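Local coordinates for protein probable mannosyltransferase KTR4 (Saccharomyces cerevisiae, PDB 5A07) that is a probable mannosyltransferase of the Ktr family with a GT-A type glycosyltransferase fold, holding guanosine-5'-diphosphate and a manganese ion, at residues 236-241 with 378-383. Residues are numbered along the deposited sequence; the frame is centred on the assembly and turned at random.
Sequences NFYCKI and GYHHTP. With MN (manganese (II) ion), chain G.
In the small three-stranded antiparallel sheet beside the manganese site of this GT-A fold, N236 and F237 pair with H380 and Y379. N236 and H380 form the hydrogen-bonded pair, N236 N to H380 O at 3.0 Å and H380 N to N236 O at 2.9 Å. Their side chains run side by side and add a third bond, from N236 ND2 to H380 ND1 (2.9 Å), which enters at the imidazole edge in the ring plane but is bent, with 137° at the hydrogen. Y238 crosses H380 obliquely, its OH 3.3 Å from H380 CB. On the other face F237 CE1 meets the edge of the Y379 ring at CD1 (3.6 Å), an oblique pair with planes 57° apart; Y379 OH hydrogen-bonds N320 OD1, and F237 also touches L126 of helix 116-131. Just past strand 236-237, Y238 N donates to G378 O (3.0 Å) from above the G378 carbonyl plane; a water donates to the same oxygen and accepts from C239 N. C239, disulfide-bonded to C397, lays SG against G378 CA. With ND1 donating to T382 O and NE2 on manganese, alongside E232, the H381 ring is held at both nitrogens; ND1 of H380, as an acceptor, is consistent with a neutral imidazole.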
ATOM      1  N   ASN B 236      12.105  -8.819  -1.441  1.00 16.64           N
ATOM      2  CA  ASN B 236      13.518  -8.488  -1.375  1.00 18.58           C
ATOM      3  C   ASN B 236      13.728  -7.058  -0.991  1.00 16.82           C
ATOM      4  O   ASN B 236      12.941  -6.198  -1.398  1.00 15.49           O
ATOM      5  CB  ASN B 236      14.177  -8.716  -2.761  1.00 20.13           C
ATOM      6  CG  ASN B 236      14.051 -10.172  -3.215  1.00 23.82           C
ATOM      7  OD1 ASN B 236      14.756 -11.044  -2.717  1.00 25.38           O
ATOM      8  ND2 ASN B 236      13.064 -10.442  -4.018  1.00 21.75           N
ATOM      9  N   PHE B 237      14.753  -6.821  -0.186  1.00 15.51           N
ATOM     10  CA  PHE B 237      15.209  -5.499   0.129  1.00 15.42           C
ATOM     11  C   PHE B 237      16.611  -5.359  -0.365  1.00 18.12           C
ATOM     12  O   PHE B 237      17.468  -6.255  -0.156  1.00 16.83           O
ATOM     13  CB  PHE B 237      15.172  -5.239   1.613  1.00 16.45           C
ATOM     14  CG  PHE B 237      13.765  -5.208   2.190  1.00 17.03           C
ATOM     15  CD1 PHE B 237      12.985  -4.065   2.121  1.00 18.44           C
ATOM     16  CD2 PHE B 237      13.199  -6.350   2.688  1.00 16.14           C
ATOM     17  CE1 PHE B 237      11.670  -4.073   2.560  1.00 18.88           C
ATOM     18  CE2 PHE B 237      11.918  -6.358   3.143  1.00 18.20           C
ATOM     19  CZ  PHE B 237      11.132  -5.231   3.037  1.00 17.41           C
ATOM     20  N   TYR B 238      16.941  -4.209  -0.913  1.00 17.02           N
ATOM     21  CA  TYR B 238      18.259  -4.039  -1.571  1.00 19.47           C
ATOM     22  C   TYR B 238      19.159  -3.011  -0.961  1.00 21.67           C
ATOM     23  O   TYR B 238      20.366  -3.058  -1.286  1.00 19.52           O
ATOM     24  CB  TYR B 238      18.105  -3.678  -3.070  1.00 17.66           C
ATOM     25  CG  TYR B 238      17.337  -4.699  -3.849  1.00 18.56           C
ATOM     26  CD1 TYR B 238      17.869  -6.007  -4.076  1.00 20.11           C
ATOM     27  CD2 TYR B 238      16.100  -4.426  -4.377  1.00 17.73           C
ATOM     28  CE1 TYR B 238      17.126  -7.003  -4.747  1.00 18.54           C
ATOM     29  CE2 TYR B 238      15.390  -5.405  -5.068  1.00 18.63           C
ATOM     30  CZ  TYR B 238      15.937  -6.681  -5.261  1.00 20.16           C
ATOM     31  OH  TYR B 238      15.181  -7.594  -5.915  1.00 19.11           O
ATOM     32  N   CYS B 239      18.650  -2.132  -0.083  1.00 17.62           N
ATOM     33  CA  CYS B 239      19.417  -0.994   0.321  1.00 18.14           C
ATOM     34  C   CYS B 239      19.368  -0.778   1.799  1.00 18.86           C
ATOM     35  O   CYS B 239      18.313  -0.864   2.424  1.00 16.14           O
ATOM     36  CB  CYS B 239      18.885   0.275  -0.379  1.00 21.15           C
ATOM     37  SG  CYS B 239      18.752   0.159  -2.161  1.00 24.91           S
ATOM     38  N   LYS B 240      20.508  -0.414   2.357  1.00 16.85           N
ATOM     39  CA  LYS B 240      20.591  -0.174   3.775  1.00 19.18           C
ATOM     40  C   LYS B 240      19.822   1.084   4.195  1.00 19.54           C
ATOM     41  O   LYS B 240      19.985   2.151   3.611  1.00 15.70           O
ATOM     42  CB  LYS B 240      22.036  -0.003   4.188  1.00 23.14           C
ATOM     43  CG  LYS B 240      22.763  -1.335   4.200  1.00 33.89           C
ATOM     44  CD  LYS B 240      24.021  -1.315   5.039  1.00 45.52           C
ATOM     45  CE  LYS B 240      25.018  -2.345   4.481  1.00 56.43           C
ATOM     46  NZ  LYS B 240      25.892  -1.623   3.536  1.00 62.41           N
ATOM     47  N   ILE B 241      19.098   0.934   5.282  1.00 17.52           N
ATOM     48  CA  ILE B 241      18.323   2.007   5.871  1.00 18.28           C
ATOM     49  C   ILE B 241      18.859   2.261   7.258  1.00 17.56           C
ATOM     50  O   ILE B 241      18.700   1.424   8.151  1.00 18.18           O
ATOM     51  CB  ILE B 241      16.845   1.652   5.934  1.00 16.60           C
ATOM     52  CG1 ILE B 241      16.348   1.378   4.529  1.00 17.49           C
ATOM     53  CG2 ILE B 241      16.027   2.782   6.642  1.00 17.63           C
ATOM     54  CD1 ILE B 241      16.264   2.626   3.629  1.00 19.00           C
ATOM     55  N   GLY B 378      14.905   0.270  -1.405  1.00 14.76           N
ATOM     56  CA  GLY B 378      15.004  -0.586  -2.551  1.00 14.29           C
ATOM     57  C   GLY B 378      14.211  -1.902  -2.244  1.00 14.02           C
ATOM     58  O   GLY B 378      14.433  -2.518  -1.191  1.00 17.01           O
ATOM     59  N   TYR B 379      13.297  -2.282  -3.098  1.00 13.80           N
ATOM     60  CA  TYR B 379      12.321  -3.309  -2.736  1.00 13.74           C
ATOM     61  C   TYR B 379      11.761  -4.013  -3.938  1.00 14.17           C
ATOM     62  O   TYR B 379      11.508  -3.382  -5.028  1.00 15.33           O
ATOM     63  CB  TYR B 379      11.104  -2.666  -2.062  1.00 12.84           C
ATOM     64  CG  TYR B 379       9.979  -3.635  -1.786  1.00 12.86           C
ATOM     65  CD1 TYR B 379       9.985  -4.359  -0.618  1.00 13.63           C
ATOM     66  CD2 TYR B 379       8.835  -3.653  -2.567  1.00 12.50           C
ATOM     67  CE1 TYR B 379       8.906  -5.196  -0.286  1.00 15.43           C
ATOM     68  CE2 TYR B 379       7.760  -4.472  -2.296  1.00 14.09           C
ATOM     69  CZ  TYR B 379       7.823  -5.290  -1.131  1.00 15.39           C
ATOM     70  OH  TYR B 379       6.760  -6.072  -0.758  1.00 15.10           O
ATOM     71  N   HIS B 380      11.566  -5.323  -3.823  1.00 13.25           N
ATOM     72  CA  HIS B 380      10.899  -6.097  -4.908  1.00 14.60           C
ATOM     73  C   HIS B 380       9.896  -7.053  -4.381  1.00 14.87           C
ATOM     74  O   HIS B 380      10.174  -7.755  -3.405  1.00 16.56           O
ATOM     75  CB  HIS B 380      11.961  -6.816  -5.715  1.00 16.44           C
ATOM     76  CG  HIS B 380      11.461  -7.931  -6.572  1.00 18.14           C
ATOM     77  ND1 HIS B 380      11.605  -9.256  -6.222  1.00 24.43           N
ATOM     78  CD2 HIS B 380      10.858  -7.930  -7.776  1.00 20.26           C
ATOM     79  CE1 HIS B 380      11.141 -10.031  -7.203  1.00 21.76           C
ATOM     80  NE2 HIS B 380      10.673  -9.242  -8.155  1.00 22.58           N
ATOM     81  N   HIS B 381       8.752  -7.114  -5.067  1.00 15.56           N
ATOM     82  CA  HIS B 381       7.776  -8.169  -4.932  1.00 17.07           C
ATOM     83  C   HIS B 381       7.389  -8.429  -6.360  1.00 18.34           C
ATOM     84  O   HIS B 381       7.035  -7.500  -7.131  1.00 16.09           O
ATOM     85  CB  HIS B 381       6.564  -7.677  -4.138  1.00 17.98           C
ATOM     86  CG  HIS B 381       5.423  -8.662  -3.991  1.00 18.77           C
ATOM     87  ND1 HIS B 381       4.701  -9.162  -5.040  1.00 19.12           N
ATOM     88  CD2 HIS B 381       4.891  -9.232  -2.882  1.00 20.27           C
ATOM     89  CE1 HIS B 381       3.735  -9.947  -4.587  1.00 20.73           C
ATOM     90  NE2 HIS B 381       3.847 -10.004  -3.282  1.00 21.42           N
ATOM     91  N   THR B 382       7.403  -9.669  -6.764  1.00 17.47           N
ATOM     92  CA  THR B 382       7.120  -9.943  -8.189  1.00 20.44           C
ATOM     93  C   THR B 382       5.819  -9.269  -8.688  1.00 19.05           C
ATOM     94  O   THR B 382       4.853  -9.307  -7.992  1.00 17.23           O
ATOM     95  CB  THR B 382       7.031 -11.511  -8.510  1.00 22.73           C
ATOM     96  OG1 THR B 382       6.778 -11.630  -9.922  1.00 21.52           O
ATOM     97  CG2 THR B 382       5.890 -12.217  -7.797  1.00 26.11           C
ATOM     98  N   PRO B 383       5.811  -8.636  -9.859  1.00 18.93           N
ATOM     99  CA  PRO B 383       6.877  -8.462 -10.853  1.00 18.56           C
ATOM    100  C   PRO B 383       7.557  -7.076 -10.855  1.00 17.33           C
ATOM    101  O   PRO B 383       8.213  -6.724 -11.843  1.00 19.05           O
ATOM    102  CB  PRO B 383       6.107  -8.551 -12.157  1.00 19.79           C
ATOM    103  CG  PRO B 383       4.797  -7.905 -11.869  1.00 18.16           C
ATOM    104  CD  PRO B 383       4.502  -8.216 -10.415  1.00 19.36           C
TER
HETATM  105 MN    MN G 501       2.272 -11.329  -2.010  1.00 23.60          MN
HETATM  106  O   HOH W   1      16.092  -1.432   1.014  1.00 23.94           O
HETATM  107  O   HOH W   2       2.554 -12.915  -3.749  1.00 23.26           O
HETATM  108  O   HOH W   3       4.036 -12.591  -1.002  1.00 17.31           O